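Local coordinates for protein kallistatin (Homo sapiens, PDB 6F4V) that inhibits the serine protease tissue kallikrein by forming a stable equimolar complex with it, being cleaved at its reactive site in the process, at residues L272-I277 with V324-T329; R145-D150 with G328-A333; G46-S51 with D301-T306; P33-A38 with L163-Y168. All coordinates share one frame; numbering follows the deposited sequence.

Contact 1: residues L272-I277 with V324-T329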
loop_
_atom_site.group_PDB
_atom_site.type_symbol
_atom_site.label_atom_id
_atom_site.label_comp_id
_atom_site.label_asym_id
_atom_site.label_seq_id
_atom_site.Cartn_x
_atom_site.Cartn_y
_atom_site.Cartn_z
ATOM N N LEU A 272 19.893 -2.575 -11.357
ATOM C CA LEU A 272 18.634 -2.712 -10.638
ATOM C C LEU A 272 17.926 -3.916 -11.193
ATOM O O LEU A 272 17.820 -4.032 -12.413
ATOM C CB LEU A 272 17.793 -1.460 -10.795
ATOM C CG LEU A 272 16.435 -1.391 -10.055
ATOM C CD1 LEU A 272 16.635 -1.304 -8.545
ATOM C CD2 LEU A 272 15.624 -0.197 -10.561
ATOM N N PRO A 273 17.463 -4.836 -10.331
ATOM C CA PRO A 273 16.852 -6.004 -10.931
ATOM C C PRO A 273 15.520 -5.716 -11.575
ATOM O O PRO A 273 14.786 -4.807 -11.146
ATOM C CB PRO A 273 16.680 -6.992 -9.766
ATOM C CG PRO A 273 17.364 -6.380 -8.593
ATOM C CD PRO A 273 17.537 -4.935 -8.865
ATOM N N LYS A 274 15.241 -6.498 -12.603
ATOM C CA LYS A 274 13.909 -6.652 -13.150
ATOM C C LYS A 274 13.290 -7.768 -12.324
ATOM O O LYS A 274 13.874 -8.849 -12.217
ATOM C CB LYS A 274 13.982 -7.068 -14.619
ATOM C CG LYS A 274 12.634 -7.356 -15.258
ATOM C CD LYS A 274 12.807 -7.743 -16.720
ATOM C CE LYS A 274 11.476 -8.144 -17.337
ATOM N NZ LYS A 274 11.660 -8.517 -18.766
ATOM N N PHE A 275 12.120 -7.528 -11.746
ATOM C CA PHE A 275 11.568 -8.472 -10.768
ATOM C C PHE A 275 10.123 -8.202 -10.442
ATOM O O PHE A 275 9.578 -7.111 -10.704
ATOM C CB PHE A 275 12.369 -8.413 -9.431
ATOM C CG PHE A 275 12.120 -7.174 -8.632
ATOM C CD1 PHE A 275 12.784 -6.008 -8.930
ATOM C CD2 PHE A 275 11.172 -7.149 -7.608
ATOM C CE1 PHE A 275 12.550 -4.832 -8.232
ATOM C CE2 PHE A 275 10.932 -5.975 -6.902
ATOM C CZ PHE A 275 11.600 -4.800 -7.231
ATOM N N SER A 276 9.559 -9.214 -9.800
ATOM C CA SER A 276 8.224 -9.148 -9.250
ATOM C C SER A 276 8.219 -9.726 -7.859
ATOM O O SER A 276 8.862 -10.752 -7.618
ATOM C CB SER A 276 7.205 -9.912 -10.102
ATOM O OG SER A 276 5.905 -9.488 -9.723
ATOM N N ILE A 277 7.515 -9.035 -6.945
ATOM C CA ILE A 277 7.208 -9.565 -5.610
ATOM C C ILE A 277 5.746 -9.284 -5.276
ATOM O O ILE A 277 5.060 -8.446 -5.923
ATOM C CB ILE A 277 8.099 -8.996 -4.468
ATOM C CG1 ILE A 277 7.974 -7.472 -4.322
ATOM C CG2 ILE A 277 9.551 -9.403 -4.648
ATOM C CD1 ILE A 277 8.532 -6.938 -3.007
ATOM N N VAL A 324 8.665 -4.499 -11.568
ATOM C CA VAL A 324 9.645 -3.523 -11.983
ATOM C C VAL A 324 10.349 -4.054 -13.226
ATOM O O VAL A 324 10.875 -5.180 -13.239
ATOM C CB VAL A 324 10.655 -3.252 -10.835
ATOM C CG1 VAL A 324 11.886 -2.503 -11.324
ATOM C CG2 VAL A 324 9.939 -2.492 -9.690
ATOM N N ASP A 325 10.363 -3.240 -14.271
ATOM C CA ASP A 325 11.114 -3.589 -15.479
ATOM C C ASP A 325 11.765 -2.340 -16.090
ATOM O O ASP A 325 11.860 -1.290 -15.455
ATOM C CB ASP A 325 10.206 -4.320 -16.471
ATOM C CG ASP A 325 9.128 -3.424 -17.054
ATOM O OD1 ASP A 325 9.175 -2.165 -16.958
ATOM O OD2 ASP A 325 8.179 -3.988 -17.615
ATOM N N GLU A 326 12.242 -2.476 -17.330
ATOM C CA GLU A 326 13.064 -1.461 -17.936
ATOM C C GLU A 326 12.296 -0.203 -18.264
ATOM O O GLU A 326 12.891 0.847 -18.329
ATOM C CB GLU A 326 13.720 -1.995 -19.237
ATOM C CG GLU A 326 14.721 -3.104 -18.994
ATOM C CD GLU A 326 14.137 -4.492 -19.043
ATOM O OE1 GLU A 326 12.912 -4.646 -18.948
ATOM O OE2 GLU A 326 14.924 -5.445 -19.196
ATOM N N ALA A 327 10.998 -0.308 -18.479
ATOM C CA ALA A 327 10.174 0.815 -18.887
ATOM C C ALA A 327 9.521 1.566 -17.696
ATOM O O ALA A 327 9.247 2.768 -17.783
ATOM C CB ALA A 327 9.066 0.326 -19.815
ATOM N N GLY A 328 9.264 0.850 -16.614
ATOM C CA GLY A 328 8.672 1.457 -15.433
ATOM C C GLY A 328 8.289 0.471 -14.360
ATOM O O GLY A 328 8.848 -0.625 -14.234
ATOM N N THR A 329 7.294 0.864 -13.580
ATOM C CA THR A 329 6.770 0.063 -12.473
ATOM C C THR A 329 5.278 -0.112 -12.607
ATOM O O THR A 329 4.581 0.835 -12.940
ATOM C CB THR A 329 7.052 0.804 -11.123
ATOM O OG1 THR A 329 8.461 0.920 -10.942
ATOM C CG2 THR A 329 6.452 0.094 -9.924
HETATM O O HOH W 1 14.505 -7.885 -20.096
#

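Contact 2: residues R145-D150 with G328-A333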
loop_
_atom_site.group_PDB
_atom_site.type_symbol
_atom_site.label_atom_id
_atom_site.label_comp_id
_atom_site.label_asym_id
_atom_site.label_seq_id
_atom_site.Cartn_x
_atom_site.Cartn_y
_atom_site.Cartn_z
ATOM N N ARG A 145 -6.256 -4.814 -13.337
ATOM C CA ARG A 145 -5.691 -5.327 -14.611
ATOM C C ARG A 145 -5.063 -6.696 -14.466
ATOM O O ARG A 145 -3.947 -6.944 -14.941
ATOM C CB ARG A 145 -4.705 -4.337 -15.202
ATOM C CG ARG A 145 -5.311 -2.962 -15.405
ATOM C CD ARG A 145 -4.607 -2.189 -16.520
ATOM N NE ARG A 145 -5.155 -0.827 -16.615
ATOM C CZ ARG A 145 -6.230 -0.469 -17.323
ATOM N NH1 ARG A 145 -6.928 -1.358 -18.049
ATOM N NH2 ARG A 145 -6.619 0.803 -17.311
ATOM N N GLY A 146 -5.766 -7.561 -13.735
ATOM C CA GLY A 146 -5.362 -8.932 -13.549
ATOM C C GLY A 146 -4.380 -9.238 -12.444
ATOM O O GLY A 146 -4.079 -10.405 -12.206
ATOM N N LYS A 147 -3.873 -8.206 -11.758
ATOM C CA LYS A 147 -2.810 -8.389 -10.787
ATOM C C LYS A 147 -3.239 -8.945 -9.434
ATOM O O LYS A 147 -2.513 -9.728 -8.837
ATOM C CB LYS A 147 -2.067 -7.065 -10.566
ATOM C CG LYS A 147 -1.404 -6.498 -11.820
ATOM C CD LYS A 147 -0.576 -7.508 -12.605
ATOM C CE LYS A 147 0.536 -8.073 -11.766
ATOM N NZ LYS A 147 1.431 -8.967 -12.537
ATOM N N ILE A 148 -4.377 -8.507 -8.921
ATOM C CA ILE A 148 -4.869 -9.005 -7.628
ATOM C C ILE A 148 -5.976 -10.033 -7.839
ATOM O O ILE A 148 -7.117 -9.686 -8.130
ATOM C CB ILE A 148 -5.348 -7.883 -6.691
ATOM C CG1 ILE A 148 -4.277 -6.798 -6.553
ATOM C CG2 ILE A 148 -5.736 -8.503 -5.352
ATOM C CD1 ILE A 148 -2.917 -7.262 -6.067
ATOM N N VAL A 149 -5.591 -11.288 -7.653
ATOM C CA VAL A 149 -6.420 -12.479 -7.854
ATOM C C VAL A 149 -6.730 -13.086 -6.465
ATOM O O VAL A 149 -5.863 -13.136 -5.578
ATOM C CB VAL A 149 -5.638 -13.517 -8.725
ATOM C CG1 VAL A 149 -6.532 -14.673 -9.182
ATOM C CG2 VAL A 149 -5.067 -12.843 -9.980
ATOM N N ASP A 150 -7.958 -13.538 -6.293
ATOM C CA ASP A 150 -8.410 -14.224 -5.092
ATOM C C ASP A 150 -8.203 -13.388 -3.815
ATOM O O ASP A 150 -7.700 -13.873 -2.799
ATOM C CB ASP A 150 -7.789 -15.638 -5.000
ATOM C CG ASP A 150 -8.109 -16.520 -6.245
ATOM O OD1 ASP A 150 -9.195 -16.365 -6.880
ATOM O OD2 ASP A 150 -7.254 -17.377 -6.589
ATOM N N GLY A 328 9.264 0.850 -16.614
ATOM C CA GLY A 328 8.672 1.457 -15.433
ATOM C C GLY A 328 8.289 0.471 -14.360
ATOM O O GLY A 328 8.848 -0.625 -14.234
ATOM N N THR A 329 7.294 0.864 -13.580
ATOM C CA THR A 329 6.770 0.063 -12.473
ATOM C C THR A 329 5.278 -0.112 -12.607
ATOM O O THR A 329 4.581 0.835 -12.940
ATOM C CB THR A 329 7.052 0.804 -11.123
ATOM O OG1 THR A 329 8.461 0.920 -10.942
ATOM C CG2 THR A 329 6.452 0.094 -9.924
ATOM N N GLU A 330 4.800 -1.321 -12.306
ATOM C CA GLU A 330 3.403 -1.600 -12.123
ATOM C C GLU A 330 3.211 -2.114 -10.696
ATOM O O GLU A 330 3.933 -3.003 -10.243
ATOM C CB GLU A 330 2.898 -2.647 -13.105
ATOM C CG GLU A 330 1.400 -2.916 -13.018
ATOM C CD GLU A 330 0.996 -4.133 -13.845
ATOM O OE1 GLU A 330 1.719 -5.138 -13.781
ATOM O OE2 GLU A 330 -0.029 -4.082 -14.524
ATOM N N ALA A 331 2.268 -1.512 -10.002
ATOM C CA ALA A 331 1.940 -1.931 -8.618
ATOM C C ALA A 331 0.435 -1.928 -8.425
ATOM O O ALA A 331 -0.266 -1.050 -8.918
ATOM C CB ALA A 331 2.665 -1.042 -7.605
ATOM N N ALA A 332 -0.079 -2.956 -7.746
ATOM C CA ALA A 332 -1.465 -3.062 -7.485
ATOM C C ALA A 332 -1.697 -3.594 -6.081
ATOM O O ALA A 332 -0.843 -4.256 -5.500
ATOM C CB ALA A 332 -2.147 -3.950 -8.521
ATOM N N ALA A 333 -2.865 -3.271 -5.545
ATOM C CA ALA A 333 -3.258 -3.779 -4.239
ATOM C C ALA A 333 -4.743 -3.672 -4.048
ATOM O O ALA A 333 -5.436 -2.906 -4.723
ATOM C CB ALA A 333 -2.524 -3.052 -3.120
HETATM O O HOH W 2 -1.406 -5.911 -15.879
HETATM O O HOH W 3 2.540 -7.404 -14.565
#

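Contact 3: residues G46-S51 with D301-T306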
loop_
_atom_site.group_PDB
_atom_site.type_symbol
_atom_site.label_atom_id
_atom_site.label_comp_id
_atom_site.label_asym_id
_atom_site.label_seq_id
_atom_site.Cartn_x
_atom_site.Cartn_y
_atom_site.Cartn_z
ATOM N N GLY A 46 -19.462 3.691 9.048
ATOM C CA GLY A 46 -20.444 2.785 9.627
ATOM C C GLY A 46 -20.295 2.428 11.107
ATOM O O GLY A 46 -21.139 1.711 11.652
ATOM N N ALA A 47 -19.221 2.889 11.740
ATOM C CA ALA A 47 -18.971 2.653 13.143
ATOM C C ALA A 47 -19.515 3.836 13.922
ATOM O O ALA A 47 -19.639 4.946 13.389
ATOM C CB ALA A 47 -17.476 2.492 13.403
ATOM N N CYS A 48 -19.842 3.588 15.181
ATOM C CA CYS A 48 -20.372 4.621 16.062
ATOM C C CYS A 48 -19.531 4.727 17.319
ATOM O O CYS A 48 -18.814 3.787 17.717
ATOM C CB CYS A 48 -21.822 4.324 16.428
ATOM S SG CYS A 48 -22.929 4.253 15.004
ATOM N N SER A 49 -19.599 5.911 17.924
ATOM C CA SER A 49 -19.159 6.116 19.288
ATOM C C SER A 49 -17.657 5.826 19.402
ATOM O O SER A 49 -16.876 6.241 18.523
ATOM C CB SER A 49 -20.057 5.239 20.211
ATOM O OG SER A 49 -19.691 5.304 21.574
ATOM N N HIS A 50 -17.256 5.099 20.451
ATOM C CA HIS A 50 -15.862 4.732 20.672
ATOM C C HIS A 50 -15.252 3.970 19.490
ATOM O O HIS A 50 -14.071 4.138 19.200
ATOM C CB HIS A 50 -15.709 3.857 21.941
ATOM C CG HIS A 50 -16.252 2.452 21.798
ATOM N ND1 HIS A 50 -17.602 2.147 21.876
ATOM C CD2 HIS A 50 -15.616 1.265 21.595
ATOM C CE1 HIS A 50 -17.769 0.839 21.741
ATOM N NE2 HIS A 50 -16.582 0.277 21.555
ATOM N N SER A 51 -16.025 3.106 18.850
ATOM C CA SER A 51 -15.463 2.282 17.771
ATOM C C SER A 51 -14.983 3.120 16.581
ATOM O O SER A 51 -14.001 2.781 15.932
ATOM C CB SER A 51 -16.464 1.226 17.301
ATOM O OG SER A 51 -16.723 0.276 18.344
ATOM N N ASP A 301 -18.890 -1.414 17.794
ATOM C CA ASP A 301 -20.180 -0.825 17.500
ATOM C C ASP A 301 -20.186 -0.396 16.039
ATOM O O ASP A 301 -19.698 0.664 15.699
ATOM C CB ASP A 301 -20.420 0.374 18.422
ATOM C CG ASP A 301 -21.804 0.990 18.240
ATOM O OD1 ASP A 301 -22.545 0.628 17.279
ATOM O OD2 ASP A 301 -22.132 1.867 19.070
ATOM N N LEU A 302 -20.767 -1.241 15.205
ATOM C CA LEU A 302 -20.931 -1.003 13.805
ATOM C C LEU A 302 -22.405 -0.759 13.494
ATOM O O LEU A 302 -22.870 -1.110 12.430
ATOM C CB LEU A 302 -20.425 -2.227 13.036
ATOM C CG LEU A 302 -18.955 -2.589 13.307
ATOM C CD1 LEU A 302 -18.586 -3.917 12.678
ATOM C CD2 LEU A 302 -18.040 -1.498 12.795
ATOM N N SER A 303 -23.115 -0.090 14.386
ATOM C CA SER A 303 -24.563 0.068 14.242
ATOM C C SER A 303 -24.926 1.244 13.305
ATOM O O SER A 303 -26.094 1.596 13.178
ATOM C CB SER A 303 -25.213 0.226 15.623
ATOM O OG SER A 303 -24.820 1.456 16.185
ATOM N N GLY A 304 -23.920 1.858 12.669
ATOM C CA GLY A 304 -24.144 2.821 11.594
ATOM C C GLY A 304 -24.366 2.188 10.245
ATOM O O GLY A 304 -24.614 2.907 9.269
ATOM N N ILE A 305 -24.245 0.864 10.142
ATOM C CA ILE A 305 -24.411 0.182 8.866
ATOM C C ILE A 305 -25.855 -0.275 8.680
ATOM O O ILE A 305 -26.417 -0.135 7.588
ATOM C CB ILE A 305 -23.394 -0.975 8.734
ATOM C CG1 ILE A 305 -21.970 -0.400 8.710
ATOM C CG2 ILE A 305 -23.604 -1.786 7.473
ATOM C CD1 ILE A 305 -20.891 -1.400 9.056
ATOM N N THR A 306 -26.430 -0.803 9.753
ATOM C CA THR A 306 -27.825 -1.238 9.805
ATOM C C THR A 306 -28.311 -1.227 11.266
ATOM O O THR A 306 -27.507 -1.356 12.210
ATOM C CB THR A 306 -27.986 -2.660 9.223
ATOM O OG1 THR A 306 -29.373 -3.056 9.230
ATOM C CG2 THR A 306 -27.188 -3.650 10.028
#

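Contact 4: residues P33-A38 with L163-Y168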
loop_
_atom_site.group_PDB
_atom_site.type_symbol
_atom_site.label_atom_id
_atom_site.label_comp_id
_atom_site.label_asym_id
_atom_site.label_seq_id
_atom_site.Cartn_x
_atom_site.Cartn_y
_atom_site.Cartn_z
ATOM N N PRO A 33 -0.196 0.918 1.855
ATOM C CA PRO A 33 -0.747 1.533 3.077
ATOM C C PRO A 33 -1.962 2.390 2.768
ATOM O O PRO A 33 -2.931 2.365 3.532
ATOM C CB PRO A 33 0.391 2.402 3.608
ATOM C CG PRO A 33 1.537 2.278 2.681
ATOM C CD PRO A 33 1.205 1.305 1.604
ATOM N N LEU A 34 -1.940 3.094 1.637
ATOM C CA LEU A 34 -3.061 3.922 1.241
ATOM C C LEU A 34 -4.343 3.108 1.090
ATOM O O LEU A 34 -5.403 3.504 1.562
ATOM C CB LEU A 34 -2.717 4.705 -0.047
ATOM C CG LEU A 34 -3.899 5.556 -0.515
ATOM C CD1 LEU A 34 -4.263 6.575 0.547
ATOM C CD2 LEU A 34 -3.618 6.221 -1.803
ATOM N N SER A 35 -4.248 1.945 0.465
ATOM C CA SER A 35 -5.419 1.094 0.309
ATOM C C SER A 35 -5.985 0.671 1.662
ATOM O O SER A 35 -7.208 0.758 1.891
ATOM C CB SER A 35 -5.076 -0.148 -0.493
ATOM O OG SER A 35 -6.139 -1.081 -0.461
ATOM N N ILE A 36 -5.105 0.256 2.558
ATOM C CA ILE A 36 -5.577 -0.131 3.883
ATOM C C ILE A 36 -6.225 1.045 4.613
ATOM O O ILE A 36 -7.340 0.891 5.156
ATOM C CB ILE A 36 -4.473 -0.793 4.749
ATOM C CG1 ILE A 36 -3.915 -2.058 4.057
ATOM C CG2 ILE A 36 -5.020 -1.098 6.125
ATOM C CD1 ILE A 36 -2.669 -2.620 4.737
ATOM N N SER A 37 -5.535 2.185 4.651
ATOM C CA SER A 37 -6.045 3.403 5.321
ATOM C C SER A 37 -7.418 3.825 4.783
ATOM O O SER A 37 -8.366 4.083 5.555
ATOM C CB SER A 37 -5.036 4.546 5.188
ATOM O OG SER A 37 -3.874 4.247 5.921
ATOM N N ALA A 38 -7.535 3.923 3.460
ATOM C CA ALA A 38 -8.796 4.308 2.840
ATOM C C ALA A 38 -9.933 3.311 3.073
ATOM O O ALA A 38 -11.075 3.734 3.264
ATOM C CB ALA A 38 -8.624 4.550 1.341
ATOM N N LEU A 163 -16.749 -4.877 2.247
ATOM C CA LEU A 163 -16.170 -3.647 1.750
ATOM C C LEU A 163 -14.885 -4.004 1.036
ATOM O O LEU A 163 -14.117 -4.837 1.512
ATOM C CB LEU A 163 -15.878 -2.753 2.937
ATOM C CG LEU A 163 -15.184 -1.434 2.751
ATOM C CD1 LEU A 163 -15.689 -0.471 3.841
ATOM C CD2 LEU A 163 -13.661 -1.539 2.763
ATOM N N VAL A 164 -14.646 -3.377 -0.110
ATOM C CA VAL A 164 -13.372 -3.505 -0.778
ATOM C C VAL A 164 -12.884 -2.185 -1.323
ATOM O O VAL A 164 -13.666 -1.283 -1.676
ATOM C CB VAL A 164 -13.349 -4.558 -1.912
ATOM C CG1 VAL A 164 -13.929 -5.868 -1.449
ATOM C CG2 VAL A 164 -14.083 -4.075 -3.144
ATOM N N ASN A 165 -11.568 -2.063 -1.397
ATOM C CA ASN A 165 -11.018 -1.065 -2.284
ATOM C C ASN A 165 -9.822 -1.594 -3.005
ATOM O O ASN A 165 -9.327 -2.676 -2.695
ATOM C CB ASN A 165 -10.731 0.219 -1.550
ATOM C CG ASN A 165 -9.493 0.175 -0.720
ATOM O OD1 ASN A 165 -8.661 -0.693 -0.870
ATOM N ND2 ASN A 165 -9.355 1.152 0.162
ATOM N N TYR A 166 -9.381 -0.842 -3.989
ATOM C CA TYR A 166 -8.232 -1.271 -4.796
ATOM C C TYR A 166 -7.466 -0.033 -5.239
ATOM O O TYR A 166 -8.018 1.094 -5.279
ATOM C CB TYR A 166 -8.694 -2.106 -6.010
ATOM C CG TYR A 166 -9.489 -1.251 -6.955
ATOM C CD1 TYR A 166 -8.846 -0.478 -7.942
ATOM C CD2 TYR A 166 -10.876 -1.152 -6.828
ATOM C CE1 TYR A 166 -9.575 0.357 -8.783
ATOM C CE2 TYR A 166 -11.602 -0.338 -7.666
ATOM C CZ TYR A 166 -10.959 0.403 -8.646
ATOM O OH TYR A 166 -11.701 1.236 -9.459
ATOM N N ILE A 167 -6.207 -0.263 -5.582
ATOM C CA ILE A 167 -5.348 0.721 -6.173
ATOM C C ILE A 167 -4.593 0.012 -7.282
ATOM O O ILE A 167 -4.148 -1.118 -7.128
ATOM C CB ILE A 167 -4.399 1.381 -5.134
ATOM C CG1 ILE A 167 -3.440 2.375 -5.807
ATOM C CG2 ILE A 167 -3.619 0.340 -4.330
ATOM C CD1 ILE A 167 -2.694 3.290 -4.846
ATOM N N TYR A 168 -4.496 0.703 -8.408
ATOM C CA TYR A 168 -3.744 0.265 -9.556
ATOM C C TYR A 168 -2.838 1.417 -9.976
ATOM O O TYR A 168 -3.308 2.552 -10.116
ATOM C CB TYR A 168 -4.650 -0.145 -10.703
ATOM C CG TYR A 168 -3.814 -0.655 -11.858
ATOM C CD1 TYR A 168 -3.262 -1.925 -11.830
ATOM C CD2 TYR A 168 -3.503 0.167 -12.939
ATOM C CE1 TYR A 168 -2.449 -2.384 -12.865
ATOM C CE2 TYR A 168 -2.683 -0.282 -13.985
ATOM C CZ TYR A 168 -2.172 -1.558 -13.948
ATOM O OH TYR A 168 -1.353 -2.043 -14.960
#

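Contact 1: residues L272-I277 with V324-T329
F275 carries CG between its backbone N and carbonyl carbon (chi1 72°), which swings the ring against V324: CE1 lies 3.6 Å from V324 CB, and the ring meets the valine at a slant. K274, with CG anti to the backbone N (chi1 176°) and the rest of the chain fully extended, runs past D325 toward E326. The two backbones share one antiparallel hydrogen-bonded pair, F275 with V324. V324 N donates to F275 O at 2.9 Å almost straight, and F275 N returns a bond to V324 O at 3.0 Å. A beta-branched valine suits this strand end because both methyls are used: CG2 packs on the phenylalanine ring, while CG1 covers P273 O, a buried oxygen that has no polar partner. K274 NZ stops 4.1 Å from E326 OE1, too far for a salt bridge, and water 1 joins the amine to E326 OE2, which also bonds T182. An aspartate suits the bend beyond V324 because D325 OD1 accepts from A327 N, which makes an Asx turn, and also from G328 N three residues on (3.0 Å), which extends it to an Asx motif. An alanine in place of D325 would probably leave these two amides without their carboxylate and free the turn to shift. Strand 269-282 lies between strands 312-324 and 193-202, while the turn after V324 leads into strand 328-340, with W173 bonded to D325 O, in the region known in serpins as the breach.

Contact 2: residues R145-D150 with G328-A333
Apolar packing joins K147 and I148 to A332, both of which touch its methyl group. K147 CB is 3.7 Å from A332 CB, and I148 CG1 is 4.1 Å from the same methyl. I148 then reaches along the strand backbone, its CD1 3.7 Å from A332 O and its CG1 close to A333 N. Alanine suits this place: A332 CB already touches K147 CB, so a larger side chain would probably press on the 145-150 loop. Direct hydrogen bonds between the two segments are lacking, so the polar part depends on charge and water. The bend of K147 at chi2 (-48°) sets its CD 3.5 Å from E330 OE1, and a second at chi3 keeps CE and NZ by the same oxygen. NZ remains 4.0 Å from E330 OE1, and water 3 fills the step, donating to that oxygen at 2.5 Å and accepting from the amine. Water 2 ties the other oxygen, E330 OE2, to R145 O; Y168 OH also bonds OE2. A glutamate suits this partly exposed place, since its two oxygens can take the waters and the tyrosine hydroxyl. R145, at positive phi, closes helix 129-143 in a Schellman motif, and the chain then turns to pack I148 on the strand. The arrangement is that of a relaxed serpin: reactive-loop residues form strand 328-340, small hinge ones near its start, inserted between strands 159-172 and 312-324.

Contact 3: residues G46-S51 with D301-T306
H50 brings CE1 of its imidazole within 4.3 Å of D301 CB, an oblique approach, while S51 OG sits over one ring face, displaced toward the rim. The carboxylate of D301 is the other flat group. C48 CB touches its OD2 at 3.6 Å, and its OD1 takes two bonds from S303: the backbone N arrives nearly along the C-O axis and the hydroxyl uses the syn lone pair. These bonds hold the carboxylate in an Asx turn. S51 OG accepts from D301 N at 2.8 Å and is also bonded to D294; a serine suits the place because its one hydroxyl serves both partners. C48 N donates to D301 O at 3.0 Å. Farther along, G304 N gives a weak bond to G46 O, and I305 CG1 lies 3.6 Å from G46 CA. Both glycines are at places without room for a CB: one on G46 would collide with I305, and one on G304 with G46 O. The whole is an Asx turn running into a type I beta turn from L302 to I305, and it packs on the link after helix 33-44 and the first turn of helix 49-58 in the serpin fold.

Contact 4: residues P33-A38 with L163-Y168
S35 lays its hydroxyl against the amide of N165, where helix 33-44 packs on strand 159-172 in the shutter region of the serpin fold. The short axes pass 8.1 Å apart and run nearly antiparallel, at 155°. An asparagine fits because its amide carries an acceptor and a donor side by side: OD1 accepts from S35 OG at 2.6 Å, while ND2 donates to S35 O at 2.8 Å, within the amide plane and on a carbonyl lone pair. Two bonds to S35 fix the rotation of the amide and which way round it lies. CG of N165 stands between its backbone N and carbonyl carbon (chi1 77°), which raises the amide to the helix. S35 OG is also bonded to T335 of the neighbouring strand 328-340, so a small hydroxyl links helix and sheet in this buried setting. A leucine in place of N165 would probably leave S35 O without this donor and S35 OG without this acceptor, deep in the core. Packing completes the seam: A38, small enough to let the amide come near, has its CB 3.7 Å from N165 ND2, and the apolar pair L34 CD2 and I167 CD1 meets at 4.3 Å.

Contacts 1, 2 and 4 all reach the large mixed sheet. Contacts 1 and 2 both use strand 328-340, their centres about 13 Å apart; the centre of contact 4 is about 13 Å from that of contact 2, on the neighbouring strand 159-172, and E330 with Y168 joins the two. Contact 3 stands apart, its centre about 43 Å from that of contact 1. Along the chain contact 4 opens first, then 3 and 2; contact 4 closes before contact 1 opens, and contact 3 closes before contacts 1 and 2, which both end on the 324-333 region, sharing G328 and T329. Contacts 1 and 2 follow the inserted strand from the breach, and contact 4 lies beside it in the shutter, as expected for a relaxed serpin.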